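Side-chain contacts in VC0179-like protein (Escherichia coli, PDB 4XJ6), which probably synthesises cyclic GMP-AMP from nucleoside triphosphates with magnesium, as a bacterial homologue of cyclic GMP-AMP synthase: residues 82-85 with 86-90; 262-265 with 266-270; 317-320 with 321-325. All coordinates share one frame; numbering follows the deposited sequence.

Contact 1: 82-85 with 86-90; sequences RADL and ARLIF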
loop_
_atom_site.group_PDB
_atom_site.type_symbol
_atom_site.label_atom_id
_atom_site.label_comp_id
_atom_site.label_asym_id
_atom_site.label_seq_id
_atom_site.Cartn_x
_atom_site.Cartn_y
_atom_site.Cartn_z
ATOM N N ARG A 82 17.124 14.260 16.776
ATOM C CA ARG A 82 17.562 15.589 16.362
ATOM C C ARG A 82 19.083 15.661 16.338
ATOM O O ARG A 82 19.675 16.247 15.430
ATOM C CB ARG A 82 17.001 16.663 17.292
ATOM C CG ARG A 82 15.492 16.720 17.318
ATOM C CD ARG A 82 14.998 18.025 17.932
ATOM N NE ARG A 82 15.422 18.184 19.320
ATOM C CZ ARG A 82 14.707 17.790 20.368
ATOM N NH1 ARG A 82 13.535 17.200 20.185
ATOM N NH2 ARG A 82 15.163 17.981 21.599
ATOM N N ALA A 83 19.706 15.058 17.344
ATOM C CA ALA A 83 21.160 14.982 17.420
ATOM C C ALA A 83 21.711 14.121 16.288
ATOM O O ALA A 83 22.742 14.441 15.697
ATOM C CB ALA A 83 21.597 14.428 18.768
ATOM N N ASP A 84 21.011 13.031 15.989
ATOM C CA ASP A 84 21.439 12.100 14.952
ATOM C C ASP A 84 21.393 12.753 13.575
ATOM O O ASP A 84 22.352 12.666 12.806
ATOM C CB ASP A 84 20.569 10.844 14.970
ATOM C CG ASP A 84 21.163 9.714 14.154
ATOM O OD1 ASP A 84 22.361 9.791 13.803
ATOM O OD2 ASP A 84 20.434 8.740 13.877
ATOM N N LEU A 85 20.275 13.409 13.273
ATOM C CA LEU A 85 20.110 14.105 12.002
ATOM C C LEU A 85 21.112 15.244 11.876
ATOM O O LEU A 85 21.600 15.536 10.784
ATOM C CB LEU A 85 18.683 14.640 11.860
ATOM C CG LEU A 85 18.359 15.280 10.509
ATOM C CD1 LEU A 85 18.630 14.302 9.370
ATOM C CD2 LEU A 85 16.918 15.771 10.476
ATOM N N ALA A 86 21.412 15.881 13.004
ATOM C CA ALA A 86 22.415 16.938 13.047
ATOM C C ALA A 86 23.772 16.390 12.631
ATOM O O ALA A 86 24.473 16.992 11.820
ATOM C CB ALA A 86 22.490 17.551 14.439
ATOM N N ARG A 87 24.128 15.237 13.188
ATOM C CA ARG A 87 25.388 14.583 12.859
ATOM C C ARG A 87 25.450 14.189 11.388
ATOM O O ARG A 87 26.429 14.482 10.704
ATOM C CB ARG A 87 25.598 13.349 13.735
ATOM C CG ARG A 87 25.885 13.669 15.190
ATOM C CD ARG A 87 26.369 12.442 15.940
ATOM N NE ARG A 87 25.351 11.398 16.007
ATOM C CZ ARG A 87 24.451 11.299 16.980
ATOM N NH1 ARG A 87 24.440 12.187 17.965
ATOM N NH2 ARG A 87 23.561 10.316 16.971
ATOM N N LEU A 88 24.398 13.526 10.913
ATOM C CA LEU A 88 24.328 13.055 9.532
ATOM C C LEU A 88 24.493 14.183 8.518
ATOM O O LEU A 88 25.229 14.045 7.544
ATOM C CB LEU A 88 23.001 12.338 9.285
ATOM C CG LEU A 88 22.811 11.014 10.021
ATOM C CD1 LEU A 88 21.377 10.529 9.889
ATOM C CD2 LEU A 88 23.786 9.975 9.491
ATOM N N ILE A 89 23.799 15.293 8.746
ATOM C CA ILE A 89 23.900 16.453 7.866
ATOM C C ILE A 89 25.285 17.085 7.994
ATOM O O ILE A 89 25.853 17.579 7.018
ATOM C CB ILE A 89 22.805 17.495 8.185
ATOM C CG1 ILE A 89 21.428 16.946 7.812
ATOM C CG2 ILE A 89 23.053 18.809 7.451
ATOM C CD1 ILE A 89 20.297 17.895 8.138
ATOM N N PHE A 90 25.827 17.046 9.204
ATOM C CA PHE A 90 27.149 17.590 9.480
ATOM C C PHE A 90 28.244 16.831 8.731
ATOM O O PHE A 90 29.154 17.439 8.167
ATOM C CB PHE A 90 27.419 17.561 10.987
ATOM C CG PHE A 90 28.791 18.032 11.377
ATOM C CD1 PHE A 90 29.047 19.376 11.588
ATOM C CD2 PHE A 90 29.821 17.123 11.554
ATOM C CE1 PHE A 90 30.309 19.803 11.956
ATOM C CE2 PHE A 90 31.081 17.541 11.919
ATOM C CZ PHE A 90 31.328 18.887 12.120
HETATM O O HOH W 1 24.970 9.798 13.534
#

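Contact 2: 262-265 with 266-270; sequences DWFN and ESCKR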
loop_
_atom_site.group_PDB
_atom_site.type_symbol
_atom_site.label_atom_id
_atom_site.label_comp_id
_atom_site.label_asym_id
_atom_site.label_seq_id
_atom_site.Cartn_x
_atom_site.Cartn_y
_atom_site.Cartn_z
ATOM N N ASP A 262 3.024 -2.129 -13.394
ATOM C CA ASP A 262 3.061 -2.548 -14.791
ATOM C C ASP A 262 2.503 -3.952 -14.967
ATOM O O ASP A 262 1.776 -4.219 -15.918
ATOM C CB ASP A 262 4.488 -2.495 -15.339
ATOM C CG ASP A 262 4.992 -1.080 -15.518
ATOM O OD1 ASP A 262 4.162 -0.149 -15.516
ATOM O OD2 ASP A 262 6.221 -0.906 -15.668
ATOM N N TRP A 263 2.848 -4.845 -14.045
ATOM C CA TRP A 263 2.391 -6.226 -14.113
ATOM C C TRP A 263 0.879 -6.340 -13.971
ATOM O O TRP A 263 0.238 -7.111 -14.687
ATOM C CB TRP A 263 3.070 -7.065 -13.033
ATOM C CG TRP A 263 2.314 -8.306 -12.685
ATOM C CD1 TRP A 263 2.351 -9.499 -13.340
ATOM C CD2 TRP A 263 1.406 -8.476 -11.590
ATOM N NE1 TRP A 263 1.525 -10.404 -12.721
ATOM C CE2 TRP A 263 0.932 -9.800 -11.644
ATOM C CE3 TRP A 263 0.949 -7.637 -10.568
ATOM C CZ2 TRP A 263 0.026 -10.305 -10.716
ATOM C CZ3 TRP A 263 0.049 -8.142 -9.648
ATOM C CH2 TRP A 263 -0.404 -9.464 -9.729
ATOM N N PHE A 264 0.312 -5.573 -13.043
ATOM C CA PHE A 264 -1.122 -5.638 -12.785
ATOM C C PHE A 264 -1.920 -5.001 -13.916
ATOM O O PHE A 264 -2.955 -5.529 -14.322
ATOM C CB PHE A 264 -1.474 -4.968 -11.455
ATOM C CG PHE A 264 -2.927 -5.074 -11.100
ATOM C CD1 PHE A 264 -3.520 -6.315 -10.957
ATOM C CD2 PHE A 264 -3.702 -3.938 -10.916
ATOM C CE1 PHE A 264 -4.856 -6.425 -10.636
ATOM C CE2 PHE A 264 -5.042 -4.046 -10.595
ATOM C CZ PHE A 264 -5.616 -5.294 -10.455
ATOM N N ASN A 265 -1.442 -3.867 -14.419
ATOM C CA ASN A 265 -2.102 -3.191 -15.530
ATOM C C ASN A 265 -2.090 -4.055 -16.785
ATOM O O ASN A 265 -3.079 -4.116 -17.513
ATOM C CB ASN A 265 -1.443 -1.837 -15.805
ATOM C CG ASN A 265 -1.844 -0.779 -14.791
ATOM O OD1 ASN A 265 -2.986 -0.750 -14.332
ATOM N ND2 ASN A 265 -0.908 0.092 -14.435
ATOM N N GLU A 266 -0.973 -4.734 -17.023
ATOM C CA GLU A 266 -0.863 -5.649 -18.154
ATOM C C GLU A 266 -1.797 -6.840 -17.972
ATOM O O GLU A 266 -2.356 -7.357 -18.940
ATOM C CB GLU A 266 0.578 -6.133 -18.320
ATOM C CG GLU A 266 0.805 -7.006 -19.546
ATOM C CD GLU A 266 0.655 -6.236 -20.843
ATOM O OE1 GLU A 266 0.873 -5.005 -20.835
ATOM O OE2 GLU A 266 0.317 -6.860 -21.870
ATOM N N SER A 267 -1.956 -7.271 -16.724
ATOM C CA SER A 267 -2.840 -8.382 -16.388
ATOM C C SER A 267 -4.294 -8.024 -16.669
ATOM O O SER A 267 -5.061 -8.847 -17.175
ATOM C CB SER A 267 -2.674 -8.781 -14.919
ATOM O OG SER A 267 -1.403 -9.357 -14.680
ATOM N N CYS A 268 -4.669 -6.794 -16.330
ATOM C CA CYS A 268 -6.013 -6.297 -16.604
ATOM C C CYS A 268 -6.279 -6.282 -18.106
ATOM O O CYS A 268 -7.373 -6.614 -18.557
ATOM C CB CYS A 268 -6.201 -4.897 -16.013
ATOM S SG CYS A 268 -6.136 -4.820 -14.204
ATOM N N LYS A 269 -5.264 -5.895 -18.873
ATOM C CA LYS A 269 -5.348 -5.913 -20.328
ATOM C C LYS A 269 -5.521 -7.339 -20.832
ATOM O O LYS A 269 -6.344 -7.611 -21.706
ATOM C CB LYS A 269 -4.095 -5.298 -20.957
ATOM C CG LYS A 269 -3.788 -3.875 -20.531
ATOM C CD LYS A 269 -2.570 -3.356 -21.278
ATOM C CE LYS A 269 -2.001 -2.102 -20.636
ATOM N NZ LYS A 269 -0.837 -2.403 -19.756
ATOM N N ARG A 270 -4.735 -8.244 -20.262
ATOM C CA ARG A 270 -4.688 -9.629 -20.711
ATOM C C ARG A 270 -5.952 -10.400 -20.342
ATOM O O ARG A 270 -6.541 -11.081 -21.180
ATOM C CB ARG A 270 -3.455 -10.320 -20.120
ATOM C CG ARG A 270 -3.204 -11.729 -20.634
ATOM C CD ARG A 270 -1.894 -12.301 -20.089
ATOM N NE ARG A 270 -1.921 -12.469 -18.637
ATOM C CZ ARG A 270 -1.359 -11.630 -17.771
ATOM N NH1 ARG A 270 -0.710 -10.555 -18.206
ATOM N NH2 ARG A 270 -1.442 -11.866 -16.469
HETATM O O HOH W 2 1.073 -8.885 -16.503
#

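Contact 3: 317-320 with 321-325; sequences DLTG and TMKLI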
loop_
_atom_site.group_PDB
_atom_site.type_symbol
_atom_site.label_atom_id
_atom_site.label_comp_id
_atom_site.label_asym_id
_atom_site.label_seq_id
_atom_site.Cartn_x
_atom_site.Cartn_y
_atom_site.Cartn_z
ATOM N N ASP A 317 -19.686 -12.894 -16.372
ATOM C CA ASP A 317 -20.357 -13.647 -15.317
ATOM C C ASP A 317 -19.548 -13.590 -14.024
ATOM O O ASP A 317 -18.713 -14.455 -13.767
ATOM C CB ASP A 317 -20.580 -15.101 -15.749
ATOM C CG ASP A 317 -21.294 -15.925 -14.688
ATOM O OD1 ASP A 317 -21.960 -15.329 -13.816
ATOM O OD2 ASP A 317 -21.195 -17.170 -14.727
ATOM N N LEU A 318 -19.806 -12.565 -13.217
ATOM C CA LEU A 318 -19.078 -12.362 -11.968
ATOM C C LEU A 318 -19.444 -13.398 -10.914
ATOM O O LEU A 318 -18.634 -13.720 -10.046
ATOM C CB LEU A 318 -19.335 -10.955 -11.423
ATOM C CG LEU A 318 -18.804 -9.814 -12.295
ATOM C CD1 LEU A 318 -19.207 -8.463 -11.734
ATOM C CD2 LEU A 318 -17.296 -9.914 -12.419
ATOM N N THR A 319 -20.668 -13.911 -10.989
ATOM C CA THR A 319 -21.125 -14.930 -10.049
ATOM C C THR A 319 -20.323 -16.213 -10.218
ATOM O O THR A 319 -19.754 -16.732 -9.260
ATOM C CB THR A 319 -22.623 -15.251 -10.225
ATOM O OG1 THR A 319 -23.398 -14.060 -10.035
ATOM C CG2 THR A 319 -23.065 -16.305 -9.218
ATOM N N GLY A 320 -20.280 -16.717 -11.447
ATOM C CA GLY A 320 -19.512 -17.910 -11.752
ATOM C C GLY A 320 -18.022 -17.701 -11.561
ATOM O O GLY A 320 -17.332 -18.569 -11.028
ATOM N N THR A 321 -17.525 -16.546 -11.993
ATOM C CA THR A 321 -16.103 -16.230 -11.881
ATOM C C THR A 321 -15.626 -16.182 -10.430
ATOM O O THR A 321 -14.565 -16.717 -10.103
ATOM C CB THR A 321 -15.780 -14.887 -12.563
ATOM O OG1 THR A 321 -16.022 -15.000 -13.971
ATOM C CG2 THR A 321 -14.327 -14.497 -12.334
ATOM N N MET A 322 -16.410 -15.547 -9.563
ATOM C CA MET A 322 -16.073 -15.476 -8.143
ATOM C C MET A 322 -16.108 -16.860 -7.504
ATOM O O MET A 322 -15.317 -17.160 -6.609
ATOM C CB MET A 322 -17.023 -14.532 -7.401
ATOM C CG MET A 322 -16.751 -13.053 -7.645
ATOM S SD MET A 322 -15.077 -12.560 -7.181
ATOM C CE MET A 322 -15.113 -12.866 -5.420
ATOM N N LYS A 323 -17.028 -17.697 -7.970
ATOM C CA LYS A 323 -17.128 -19.074 -7.498
ATOM C C LYS A 323 -15.906 -19.875 -7.933
ATOM O O LYS A 323 -15.389 -20.696 -7.176
ATOM C CB LYS A 323 -18.409 -19.729 -8.014
ATOM C CG LYS A 323 -19.660 -19.333 -7.247
ATOM C CD LYS A 323 -20.913 -19.752 -7.990
ATOM C CE LYS A 323 -20.903 -21.239 -8.303
ATOM N NZ LYS A 323 -22.041 -21.620 -9.186
ATOM N N LEU A 324 -15.449 -19.626 -9.157
ATOM C CA LEU A 324 -14.240 -20.258 -9.672
ATOM C C LEU A 324 -13.029 -19.864 -8.835
ATOM O O LEU A 324 -12.219 -20.708 -8.450
ATOM C CB LEU A 324 -14.015 -19.869 -11.133
ATOM C CG LEU A 324 -12.660 -20.240 -11.736
ATOM C CD1 LEU A 324 -12.490 -21.751 -11.794
ATOM C CD2 LEU A 324 -12.492 -19.618 -13.118
ATOM N N ILE A 325 -12.920 -18.569 -8.561
ATOM C CA ILE A 325 -11.820 -18.028 -7.774
ATOM C C ILE A 325 -11.811 -18.584 -6.353
ATOM O O ILE A 325 -10.769 -19.008 -5.853
ATOM C CB ILE A 325 -11.888 -16.490 -7.730
ATOM C CG1 ILE A 325 -11.535 -15.912 -9.101
ATOM C CG2 ILE A 325 -10.953 -15.927 -6.668
ATOM C CD1 ILE A 325 -11.723 -14.422 -9.187
#

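Contact 1: 82-85 with 86-90
Arg87 sets out with CG beside its own backbone N and then bends at chi3 (-64°), which folds the guanidinium back along the helix to lie over Asp84, while Asp84 has CG turned anti to the backbone N, beside the carbonyl carbon, which brings OD1 within reach of Arg87 NH2. The two side chains cross at about a right angle, and the planes of carboxylate and guanidinium are 28° apart. Their salt bridge is long, 3.4 Å from Asp84 OD1 to Arg87 NH2. A water bridges the pair: it donates to Asp84 OD1 at 2.6 Å and accepts from Arg87 NE at 3.0 Å, meeting the guanidinium at its edge and in its plane. One face of the same group rests on Asp84 CA and Ala83 O, and Ala83 CB comes within 3.7 Å of Arg87 NH1. NH2 has a further salt bridge with Glu80, one turn before Asp84 and two before the arginine, which two acids thus share.

This is an i to i+3 acid–base pair on helix 79-90, whose successive turns are joined by regular i to i+4 backbone bonds; that from Leu88 N to Asp84 O is nearly straight, at 168°. Leu88 lays its CG against Asp84 O (3.3 Å) and also comes near OD1, giving the carboxylate an apolar neighbour. On another side of the helix Leu85 and Ile89 meet through the leucine's branch point and the isoleucine's terminal methyl, Leu85 CG standing 4.0 Å from Ile89 CD1. Leu85 continues onto Leu155 of helix 149-166, and Ile89 onto Ala52 and Val55 of helix 24-57; this buried pair joins helix 79-90 to both. Asp84 and Leu88 both touch Thr150 of helix 149-166, and Ala83 and Ala86 lie against Arg66 of helix 62-69.

Contact 2: 262-265 with 266-270
Ser267 OG donates to Trp263 O at 2.8 Å, a bond back to the preceding helical turn that supplements the Ser267 N bond to the same carbonyl. The two donors reach Trp263 O from opposite faces of its plane, and a water donates to it as well, at 2.7 Å. The serine hydroxyl is also an acceptor, receiving Arg270 NH2 at 3.1 Å from a position tilted 26° out of the guanidinium plane. Arg270 NH1 donates to the water, which lies at the edge of the guanidinium, and NH2 forms a salt bridge with Asp309.

Further round helix 257-271, Lys269 bends at chi4 (98°) and forms a salt bridge from NZ to Glu266 OE1 at 3.3 Å, approaching from above the carboxylate plane. The lysine chain passes over Asn265 O, with CG at 3.1 Å.

Packing follows the same turns. Ser267 OG lies over one face of the Trp263 indole, toward its rim, while the ring touches Ile298, Thr302 and Val305 of helix 297-310. Cys268 SG sits over the Phe264 ring, 3.9 Å from its centroid and 16° off the normal, a sulfur–aromatic contact; Tyr115 meets that ring edge-to-face. With three donors on Trp263 O, and its serine partner bonded in turn to Arg270, this carbonyl would be expected to be polarised by these donors.

Contact 3: 317-320 with 321-325
Thr321 begins with CB lying 3.2 Å from Asp317 O, the carbonyl one helical turn back. From there OG1, set beside the backbone N (chi1 -65°), reaches the same oxygen at 2.8 Å; the distance suits a hydrogen bond, although the hydroxyl proton has another acceptor within reach. Beyond the two segments the residue packs against Val278 of helix 274-289 and Leu308 of helix 297-310. The backbone N of Thr321 also donates to Asp317 O, at 3.0 Å.

Asp317 is the N-cap of helix 318-335: its OD1 accepts from Gly320 N in a bond that is straight, at 178°, but weak, at 3.2 Å. Asp317 therefore engages the first turn twice, through its carboxylate at Gly320 and through its carbonyl at Thr321.

The following residues lean on the carbonyls of this opening turn. Met322 places CG 3.1 Å from Leu318 O before bends at chi2 and chi3 carry its sulfur end away, and the residue packs on Tyr9 of helix 6-10 and on Phe281 and Met282. Lys323 runs its CG and CD alongside Thr319 O, with CD also 4.2 Å from Thr319 CG2. The polar ends of these two side chains part company, Lys323 NZ going on to a salt bridge with Glu377 and Thr319 OG1 turning to the N-terminal segment, where it bonds with Asp4 and Phe5 N.

In the fold
Each contact lies along one helix, contact 3 at its N-terminal start, and the three are arranged in series along the chain. Contact 1 lies on the opposite side of the chain's centre from the other two, its centre 44 Å from that of contact 2 and 56 Å from that of contact 3. Contacts 2 and 3 are closer, with centres 20 Å apart and nearest atoms about 11 Å apart, and helices 274-289 and 297-310 pack against both. Contact 2 is also near the active site: the Phe264 side chain is about 7 Å from a bound 3'-deoxy-guanosine-5'-triphosphate and about 11 Å from a magnesium ion; Asp129 and Asp131 bind the magnesium ions there.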